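PDB 3KSX: nitrate transport protein from Xanthomonas axonopodis pv. citri, which probably binds alkanesulfonates in the periplasm as the solute-capturing component of an uptake system, and is seen here holding a MOPS molecule. Local coordinates for residues A[146-151]-A[291-296]; A[90-95]-A[136-141]; A[156-161]-A[296-301]. One frame throughout, in Å; residues are numbered along the deposited sequence.

Contact 1: residues A[146-151]-A[291-296]; sequences LLRVLA and ADLFYA
Leu147 and Leu293 each carry CG opposite the backbone N (chi1 178° and 177°), and this shared torsion sends both side chains straight out from their helices until they meet tip to tip. The contact is between Leu147 CD2 and Leu293 CG, at 3.9 Å. The same methyl, Leu147 CD2, also reaches the Phe294 ring, where CE1 is its closest atom at 3.7 Å; it approaches the ring obliquely, and the two side chains slide past each other in opposite directions. One leucine branch therefore occupies the angle between two consecutive residues of the facing helix. Arg148 adds the aliphatic part of its chain: chi1 and the bend at chi2 bring Arg148 CD to 3.7 Å from Leu293 CD2, and the further bend at chi3 turns the guanidinium, whose NH1 is hydrogen-bonded to the carbonyl of Leu207.

The backbones stay well apart. The short helical axes approach to 12.2 Å at a crossing angle of 70°, and the nearest CA atoms, those of Leu147 and Phe294, are 9.0 Å from each other. Side chains alone span the gap, burying 153 Å² in all. Behind the contact, Phe294 rests on Ile88 and Phe92 of helix 88-95, whereas Leu146 faces strands 113-118 and 133-136, so one helix is backed by a sheet of one lobe and the other by helix 88-95. The two segments meet through carbon atoms alone, so the contact rests on van der Waals and hydrophobic packing and lacks the directional restraint of a polar bond.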
loop_
_atom_site.group_PDB
_atom_site.type_symbol
_atom_site.label_atom_id
_atom_site.label_comp_id
_atom_site.label_asym_id
_atom_site.label_seq_id
_atom_site.Cartn_x
_atom_site.Cartn_y
_atom_site.Cartn_z
ATOM N N LEU A 146 -4.546 -4.272 -11.381
ATOM C CA LEU A 146 -4.638 -4.252 -12.825
ATOM C C LEU A 146 -4.595 -5.642 -13.449
ATOM O O LEU A 146 -5.423 -5.972 -14.286
ATOM C CB LEU A 146 -3.557 -3.323 -13.400
ATOM C CG LEU A 146 -3.585 -2.891 -14.837
ATOM C CD1 LEU A 146 -4.930 -2.320 -15.256
ATOM C CD2 LEU A 146 -2.434 -1.866 -15.029
ATOM N N LEU A 147 -3.553 -6.433 -13.175
ATOM C CA LEU A 147 -3.561 -7.833 -13.519
ATOM C C LEU A 147 -4.863 -8.592 -13.316
ATOM O O LEU A 147 -5.359 -9.247 -14.268
ATOM C CB LEU A 147 -2.388 -8.535 -12.792
ATOM C CG LEU A 147 -2.274 -10.025 -12.994
ATOM C CD1 LEU A 147 -1.949 -10.293 -14.458
ATOM C CD2 LEU A 147 -1.171 -10.600 -12.097
ATOM N N ARG A 148 -5.449 -8.502 -12.123
ATOM C CA ARG A 148 -6.582 -9.314 -11.776
ATOM C C ARG A 148 -7.852 -8.781 -12.480
ATOM O O ARG A 148 -8.690 -9.571 -12.925
ATOM C CB ARG A 148 -6.855 -9.265 -10.258
ATOM C CG ARG A 148 -5.754 -9.877 -9.275
ATOM C CD ARG A 148 -5.636 -11.391 -9.230
ATOM N NE ARG A 148 -6.977 -11.981 -9.243
ATOM C CZ ARG A 148 -7.795 -12.050 -8.184
ATOM N NH1 ARG A 148 -7.400 -11.577 -6.994
ATOM N NH2 ARG A 148 -9.015 -12.534 -8.351
ATOM N N VAL A 149 -7.972 -7.468 -12.636
ATOM C CA VAL A 149 -9.155 -6.883 -13.310
ATOM C C VAL A 149 -9.124 -7.220 -14.803
ATOM O O VAL A 149 -10.126 -7.677 -15.360
ATOM C CB VAL A 149 -9.232 -5.362 -13.025
ATOM C CG1 VAL A 149 -10.218 -4.644 -13.907
ATOM C CG2 VAL A 149 -9.658 -5.131 -11.609
ATOM N N LEU A 150 -7.988 -6.996 -15.435
ATOM C CA LEU A 150 -7.786 -7.288 -16.842
ATOM C C LEU A 150 -8.109 -8.760 -17.107
ATOM O O LEU A 150 -8.824 -9.112 -18.058
ATOM C CB LEU A 150 -6.361 -6.958 -17.253
ATOM C CG LEU A 150 -6.016 -5.435 -17.332
ATOM C CD1 LEU A 150 -4.573 -5.307 -17.689
ATOM C CD2 LEU A 150 -6.900 -4.772 -18.366
ATOM N N ALA A 151 -7.642 -9.638 -16.217
ATOM C CA ALA A 151 -7.846 -11.072 -16.504
ATOM C C ALA A 151 -9.336 -11.492 -16.549
ATOM O O ALA A 151 -9.689 -12.490 -17.234
ATOM C CB ALA A 151 -7.088 -11.905 -15.539
ATOM N N ALA A 291 2.296 -14.640 -5.352
ATOM C CA ALA A 291 3.681 -14.844 -5.807
ATOM C C ALA A 291 3.620 -15.839 -7.004
ATOM O O ALA A 291 4.312 -15.666 -8.027
ATOM C CB ALA A 291 4.490 -15.463 -4.588
ATOM N N ASP A 292 2.843 -16.905 -6.841
ATOM C CA ASP A 292 2.743 -17.939 -7.921
ATOM C C ASP A 292 2.170 -17.386 -9.224
ATOM O O ASP A 292 2.673 -17.674 -10.368
ATOM C CB ASP A 292 1.897 -19.135 -7.449
ATOM C CG ASP A 292 2.542 -19.916 -6.250
ATOM O OD1 ASP A 292 3.742 -19.739 -5.907
ATOM O OD2 ASP A 292 1.770 -20.687 -5.647
ATOM N N LEU A 293 1.123 -16.564 -9.063
ATOM C CA LEU A 293 0.482 -15.858 -10.188
ATOM C C LEU A 293 1.446 -14.940 -10.916
ATOM O O LEU A 293 1.482 -14.958 -12.135
ATOM C CB LEU A 293 -0.756 -15.066 -9.717
ATOM C CG LEU A 293 -1.555 -14.201 -10.707
ATOM C CD1 LEU A 293 -2.049 -15.048 -11.837
ATOM C CD2 LEU A 293 -2.729 -13.564 -9.952
ATOM N N PHE A 294 2.230 -14.136 -10.177
ATOM C CA PHE A 294 3.110 -13.153 -10.787
ATOM C C PHE A 294 4.211 -13.871 -11.522
ATOM O O PHE A 294 4.614 -13.489 -12.627
ATOM C CB PHE A 294 3.676 -12.173 -9.725
ATOM C CG PHE A 294 2.825 -10.942 -9.597
ATOM C CD1 PHE A 294 1.540 -11.042 -9.071
ATOM C CD2 PHE A 294 3.316 -9.683 -10.026
ATOM C CE1 PHE A 294 0.727 -9.973 -9.029
ATOM C CE2 PHE A 294 2.482 -8.558 -9.966
ATOM C CZ PHE A 294 1.174 -8.699 -9.473
ATOM N N TYR A 295 4.643 -14.958 -10.944
ATOM C CA TYR A 295 5.668 -15.787 -11.624
ATOM C C TYR A 295 5.122 -16.437 -12.941
ATOM O O TYR A 295 5.806 -16.413 -13.995
ATOM C CB TYR A 295 6.190 -16.836 -10.659
ATOM C CG TYR A 295 7.292 -17.664 -11.300
ATOM C CD1 TYR A 295 8.482 -17.067 -11.712
ATOM C CD2 TYR A 295 7.116 -19.025 -11.522
ATOM C CE1 TYR A 295 9.486 -17.811 -12.325
ATOM C CE2 TYR A 295 8.118 -19.794 -12.141
ATOM C CZ TYR A 295 9.301 -19.166 -12.537
ATOM O OH TYR A 295 10.303 -19.908 -13.116
ATOM N N ALA A 296 3.950 -17.053 -12.845
ATOM C CA ALA A 296 3.213 -17.728 -13.937
ATOM C C ALA A 296 3.053 -16.770 -15.103
ATOM O O ALA A 296 3.187 -17.182 -16.251
ATOM C CB ALA A 296 1.831 -18.140 -13.457
#

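Contact 2: residues A[90-95]-A[136-141]; sequences PLFAQA and FQKGSS
Phe92 lays one face of its ring on Gly139, and here the packing is tight. Gly139 CA stands 3.5 Å from the centroid of the Phe92 ring and 8° off the ring normal, a CH-pi contact almost exactly over the centre. All six ring carbons of Phe92 lie close to Gly139 CA, from CE1 at 3.6 Å to CD2 at 4.0 Å. Phe92 CG sits opposite the carbonyl carbon (chi1 -87°), which swings the ring from helix 88-95 toward the turn. Gly139 is the third residue of a type II turn, with a phi of 76°, and it presents bare CA to the ring.

The turn is fixed from within. Gln137 O accepts both Ser140 N, at 3.1 Å, and Ser140 OG, at 2.8 Å, the hydroxyl arriving in the carbonyl plane on a lone pair. Ser140 OG also caps Ala142 N at the start of helix 141-152.

The solvent side is looser: exposed Lys138 passes the ring obliquely, its CG 4.2 Å from Phe92 CE2, and its ammonium makes a cation-pi contact with Tyr164.

Just beyond the turn, Ser141 N binds O3 of the bound MOPS. The chemistry thus joins a helix of one lobe to the turn that leads into the helix whose first residue binds MOPS, through a close but non-directional CH-pi and van der Waals contact, while directional bonds keep the turn itself in shape.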
loop_
_atom_site.group_PDB
_atom_site.type_symbol
_atom_site.label_atom_id
_atom_site.label_comp_id
_atom_site.label_asym_id
_atom_site.label_seq_id
_atom_site.Cartn_x
_atom_site.Cartn_y
_atom_site.Cartn_z
ATOM N N PRO A 90 6.694 -6.388 -1.268
ATOM C CA PRO A 90 7.604 -7.363 -0.717
ATOM C C PRO A 90 7.897 -8.540 -1.618
ATOM O O PRO A 90 8.974 -9.114 -1.512
ATOM C CB PRO A 90 6.959 -7.822 0.599
ATOM C CG PRO A 90 5.529 -7.327 0.559
ATOM C CD PRO A 90 5.496 -6.167 -0.430
ATOM N N LEU A 91 6.950 -8.916 -2.488
ATOM C CA LEU A 91 7.155 -10.001 -3.435
ATOM C C LEU A 91 8.250 -9.570 -4.413
ATOM O O LEU A 91 9.182 -10.312 -4.748
ATOM C CB LEU A 91 5.826 -10.299 -4.154
ATOM C CG LEU A 91 4.764 -10.980 -3.280
ATOM C CD1 LEU A 91 3.412 -11.137 -4.054
ATOM C CD2 LEU A 91 5.292 -12.277 -2.715
ATOM N N PHE A 92 8.143 -8.332 -4.874
ATOM C CA PHE A 92 9.199 -7.864 -5.788
ATOM C C PHE A 92 10.508 -7.760 -5.066
ATOM O O PHE A 92 11.491 -8.068 -5.638
ATOM C CB PHE A 92 8.831 -6.503 -6.434
ATOM C CG PHE A 92 8.016 -6.633 -7.685
ATOM C CD1 PHE A 92 6.729 -7.185 -7.644
ATOM C CD2 PHE A 92 8.495 -6.180 -8.920
ATOM C CE1 PHE A 92 5.971 -7.336 -8.827
ATOM C CE2 PHE A 92 7.693 -6.314 -10.118
ATOM C CZ PHE A 92 6.457 -6.898 -10.053
ATOM N N ALA A 93 10.543 -7.265 -3.825
ATOM C CA ALA A 93 11.796 -7.231 -3.035
ATOM C C ALA A 93 12.439 -8.600 -2.770
ATOM O O ALA A 93 13.638 -8.744 -3.008
ATOM C CB ALA A 93 11.563 -6.483 -1.719
ATOM N N GLN A 94 11.647 -9.603 -2.322
ATOM C CA GLN A 94 12.085 -11.019 -2.213
ATOM C C GLN A 94 12.625 -11.552 -3.525
ATOM O O GLN A 94 13.720 -12.176 -3.556
ATOM C CB GLN A 94 10.897 -11.865 -1.789
ATOM C CG GLN A 94 10.527 -11.731 -0.305
ATOM C CD GLN A 94 9.463 -12.735 0.121
ATOM O OE1 GLN A 94 8.298 -12.511 -0.085
ATOM N NE2 GLN A 94 9.897 -13.883 0.716
ATOM N N ALA A 95 11.912 -11.349 -4.626
ATOM C CA ALA A 95 12.409 -11.771 -5.937
ATOM C C ALA A 95 13.786 -11.226 -6.304
ATOM O O ALA A 95 14.560 -11.877 -7.043
ATOM C CB ALA A 95 11.413 -11.432 -7.008
ATOM N N PHE A 136 0.932 3.175 -13.679
ATOM C CA PHE A 136 0.837 2.626 -12.278
ATOM C C PHE A 136 2.222 2.464 -11.728
ATOM O O PHE A 136 3.192 2.403 -12.490
ATOM C CB PHE A 136 0.119 1.231 -12.164
ATOM C CG PHE A 136 0.684 0.151 -13.109
ATOM C CD1 PHE A 136 1.564 -0.855 -12.595
ATOM C CD2 PHE A 136 0.353 0.113 -14.462
ATOM C CE1 PHE A 136 2.056 -1.840 -13.415
ATOM C CE2 PHE A 136 0.863 -0.913 -15.330
ATOM C CZ PHE A 136 1.742 -1.855 -14.773
ATOM N N GLN A 137 2.313 2.336 -10.413
ATOM C CA GLN A 137 3.618 2.039 -9.820
ATOM C C GLN A 137 3.936 0.565 -9.974
ATOM O O GLN A 137 3.216 -0.290 -9.480
ATOM C CB GLN A 137 3.553 2.465 -8.347
ATOM C CG GLN A 137 4.753 1.992 -7.527
ATOM C CD GLN A 137 6.002 2.797 -7.804
ATOM O OE1 GLN A 137 5.992 4.012 -7.822
ATOM N NE2 GLN A 137 7.126 2.093 -7.938
ATOM N N LYS A 138 5.032 0.267 -10.658
ATOM C CA LYS A 138 5.465 -1.128 -10.861
ATOM C C LYS A 138 5.669 -1.809 -9.500
ATOM O O LYS A 138 6.332 -1.243 -8.621
ATOM C CB LYS A 138 6.803 -1.126 -11.623
ATOM C CG LYS A 138 7.214 -2.552 -11.948
ATOM C CD LYS A 138 8.636 -2.587 -12.472
ATOM C CE LYS A 138 8.681 -3.604 -13.583
ATOM N NZ LYS A 138 10.042 -3.691 -14.225
ATOM N N GLY A 139 5.152 -3.032 -9.348
ATOM C CA GLY A 139 5.420 -3.797 -8.139
ATOM C C GLY A 139 4.577 -3.252 -6.968
ATOM O O GLY A 139 4.812 -3.625 -5.834
ATOM N N SER A 140 3.592 -2.392 -7.246
ATOM C CA SER A 140 2.653 -1.881 -6.166
ATOM C C SER A 140 1.353 -2.681 -6.119
ATOM O O SER A 140 1.061 -3.509 -6.978
ATOM C CB SER A 140 2.289 -0.393 -6.398
ATOM O OG SER A 140 1.335 -0.277 -7.473
ATOM N N SER A 141 0.565 -2.535 -5.046
ATOM C CA SER A 141 -0.784 -3.126 -5.077
ATOM C C SER A 141 -1.638 -2.863 -6.330
ATOM O O SER A 141 -2.436 -3.713 -6.706
ATOM C CB SER A 141 -1.614 -2.665 -3.844
ATOM O OG SER A 141 -1.853 -1.224 -3.886
#

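Contact 3: residues A[156-161]-A[296-301]; sequences SMRDIT and AQRLLP
Met157 and Leu299 make the apolar part of this contact. Their side chains cross at about a right angle, with Met157 CG 4.0 Å from Leu299 CD1. A chi1 of -62° sets Met157 CG against the leucine methyl, and the bend at chi2 carries the sulfur away from it. The backbones remain distant, the nearest CA atoms, of Met157 and Gln297, being 8.3 Å apart.

The charged part lies at the surface, where Arg158 and Arg298 also cross at about a right angle. Arg298 NH2 comes near the plane of the Arg158 guanidinium at its edge, 3.7 Å from Arg158 CD and 4.1 Å from Arg158 NE; the two guanidinium planes are turned 29° from each other. Like charges this close probably repel somewhat, an effect that solvent at this surface would weaken, and both exposed arginines also touch crystal neighbours, so their placement may partly reflect the lattice.

Hydrogen bonds shape each segment separately. Ser156 OG accepts from Arg158 N at 3.2 Å, an ST turn, and Ser156 N gives a short, fairly straight bond to Asp159 OD2 (2.6 Å, 164°), which meets the carboxylate on its anti side. Asp159 N returns to Ser156 O at 2.8 Å, so two bonds tie Ser156 to Asp159 across the 3-10 segment. In the other segment, Arg298, with a positive phi, is the C-prime residue of a Schellman motif: Leu299 N bonds Phe294 O and Arg298 N bonds Tyr295 O, ending the helix and directing Leu299 toward Met157.

Below this surface pair, Met157 rests on His143 and Leu147 of helix 141-152 and on Phe136 of strand 133-136, while Leu299 touches Leu147 and Phe294, so the contact lies beside helix 141-152 and the C-terminal end of helix 281-296, with 156-161 leading into outermost strand 161-164.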
loop_
_atom_site.group_PDB
_atom_site.type_symbol
_atom_site.label_atom_id
_atom_site.label_comp_id
_atom_site.label_asym_id
_atom_site.label_seq_id
_atom_site.Cartn_x
_atom_site.Cartn_y
_atom_site.Cartn_z
ATOM N N SER A 156 -4.422 -9.515 -20.726
ATOM C CA SER A 156 -3.305 -9.691 -19.814
ATOM C C SER A 156 -2.496 -8.416 -19.795
ATOM O O SER A 156 -2.774 -7.460 -20.543
ATOM C CB SER A 156 -2.405 -10.862 -20.233
ATOM O OG SER A 156 -1.820 -10.532 -21.475
ATOM N N MET A 157 -1.424 -8.447 -19.002
ATOM C CA MET A 157 -0.522 -7.344 -18.940
ATOM C C MET A 157 0.113 -7.114 -20.318
ATOM O O MET A 157 0.500 -5.987 -20.646
ATOM C CB MET A 157 0.562 -7.546 -17.849
ATOM C CG MET A 157 -0.061 -7.646 -16.429
ATOM S SD MET A 157 -0.918 -6.144 -15.930
ATOM C CE MET A 157 0.385 -4.973 -16.238
ATOM N N ARG A 158 0.208 -8.135 -21.158
ATOM C CA ARG A 158 0.776 -7.883 -22.489
ATOM C C ARG A 158 -0.225 -7.272 -23.461
ATOM O O ARG A 158 0.136 -7.026 -24.602
ATOM C CB ARG A 158 1.479 -9.110 -23.088
ATOM C CG ARG A 158 0.684 -10.413 -23.127
ATOM C CD ARG A 158 1.589 -11.750 -23.101
ATOM N NE ARG A 158 0.868 -12.850 -22.435
ATOM C CZ ARG A 158 -0.430 -13.139 -22.617
ATOM N NH1 ARG A 158 -1.164 -12.465 -23.519
ATOM N NH2 ARG A 158 -1.009 -14.123 -21.901
ATOM N N ASP A 159 -1.480 -7.077 -23.034
ATOM C CA ASP A 159 -2.483 -6.476 -23.932
ATOM C C ASP A 159 -2.598 -4.964 -23.742
ATOM O O ASP A 159 -3.404 -4.285 -24.402
ATOM C CB ASP A 159 -3.849 -7.114 -23.708
ATOM C CG ASP A 159 -3.879 -8.575 -24.050
ATOM O OD1 ASP A 159 -3.323 -8.949 -25.097
ATOM O OD2 ASP A 159 -4.455 -9.380 -23.275
ATOM N N ILE A 160 -1.844 -4.445 -22.776
ATOM C CA ILE A 160 -1.934 -3.016 -22.399
ATOM C C ILE A 160 -0.506 -2.501 -22.429
ATOM O O ILE A 160 0.430 -3.299 -22.420
ATOM C CB ILE A 160 -2.673 -2.748 -21.066
ATOM C CG1 ILE A 160 -1.986 -3.388 -19.857
ATOM C CG2 ILE A 160 -4.115 -3.317 -21.084
ATOM C CD1 ILE A 160 -0.847 -2.607 -19.317
ATOM N N THR A 161 -0.313 -1.191 -22.482
ATOM C CA THR A 161 1.001 -0.642 -22.415
ATOM C C THR A 161 1.286 0.019 -21.060
ATOM O O THR A 161 0.676 1.037 -20.792
ATOM C CB THR A 161 1.097 0.390 -23.456
ATOM O OG1 THR A 161 1.058 -0.290 -24.696
ATOM C CG2 THR A 161 2.335 1.165 -23.342
ATOM N N ALA A 296 3.950 -17.053 -12.845
ATOM C CA ALA A 296 3.213 -17.728 -13.937
ATOM C C ALA A 296 3.053 -16.770 -15.103
ATOM O O ALA A 296 3.187 -17.182 -16.251
ATOM C CB ALA A 296 1.831 -18.140 -13.457
ATOM N N GLN A 297 2.717 -15.519 -14.784
ATOM C CA GLN A 297 2.531 -14.423 -15.761
ATOM C C GLN A 297 3.817 -13.730 -16.191
ATOM O O GLN A 297 3.776 -12.714 -16.896
ATOM C CB GLN A 297 1.552 -13.386 -15.190
ATOM C CG GLN A 297 0.129 -13.905 -15.048
ATOM C CD GLN A 297 -0.486 -14.379 -16.353
ATOM O OE1 GLN A 297 -1.241 -15.357 -16.380
ATOM N NE2 GLN A 297 -0.179 -13.683 -17.433
ATOM N N ARG A 298 4.961 -14.288 -15.796
ATOM C CA ARG A 298 6.255 -13.738 -16.172
ATOM C C ARG A 298 6.459 -12.275 -15.727
ATOM O O ARG A 298 7.136 -11.473 -16.399
ATOM C CB ARG A 298 6.431 -13.855 -17.671
ATOM C CG ARG A 298 6.203 -15.241 -18.256
ATOM C CD ARG A 298 6.643 -15.232 -19.749
ATOM N NE ARG A 298 5.749 -14.500 -20.689
ATOM C CZ ARG A 298 5.867 -13.213 -21.100
ATOM N NH1 ARG A 298 6.845 -12.412 -20.646
ATOM N NH2 ARG A 298 4.976 -12.716 -21.979
ATOM N N LEU A 299 5.885 -11.921 -14.586
ATOM C CA LEU A 299 6.062 -10.581 -14.036
ATOM C C LEU A 299 7.131 -10.524 -12.937
ATOM O O LEU A 299 7.515 -9.435 -12.492
ATOM C CB LEU A 299 4.725 -10.068 -13.512
ATOM C CG LEU A 299 3.560 -10.111 -14.490
ATOM C CD1 LEU A 299 2.294 -9.689 -13.849
ATOM C CD2 LEU A 299 3.834 -9.217 -15.687
ATOM N N LEU A 300 7.586 -11.702 -12.488
ATOM C CA LEU A 300 8.669 -11.837 -11.534
ATOM C C LEU A 300 9.615 -12.871 -12.153
ATOM O O LEU A 300 9.147 -13.820 -12.817
ATOM C CB LEU A 300 8.136 -12.379 -10.188
ATOM C CG LEU A 300 7.393 -11.387 -9.265
ATOM C CD1 LEU A 300 7.033 -12.104 -8.037
ATOM C CD2 LEU A 300 8.328 -10.279 -8.890
ATOM N N PRO A 301 10.914 -12.690 -11.941
ATOM C CA PRO A 301 11.889 -13.611 -12.479
ATOM C C PRO A 301 11.939 -14.954 -11.736
ATOM O O PRO A 301 11.925 -15.987 -12.411
ATOM C CB PRO A 301 13.200 -12.823 -12.408
ATOM C CG PRO A 301 13.019 -11.820 -11.395
ATOM C CD PRO A 301 11.543 -11.535 -11.282
#

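All three contacts join the same two neighbourhoods: helices 88-95 and 281-296 with the loop after the latter, and strand 133-136, helix 141-152 and their flanking loops. Contact 2, with its centre about 10 Å from the centre of the chain, is partly buried; so is contact 1, its centre about 17 Å from the chain's centre, while contact 3, its centre about 20 Å from the chain's centre, is at the surface. Along this series a ring on a glycine CA gives way to leucine, phenylalanine and arginine carbon packing, then to an apolar pair beside two like charges. Phe294 CD2 meets Phe92 CE1 at 3.7 Å, linking contacts 1 and 2; contacts 1 and 3 share Ala296.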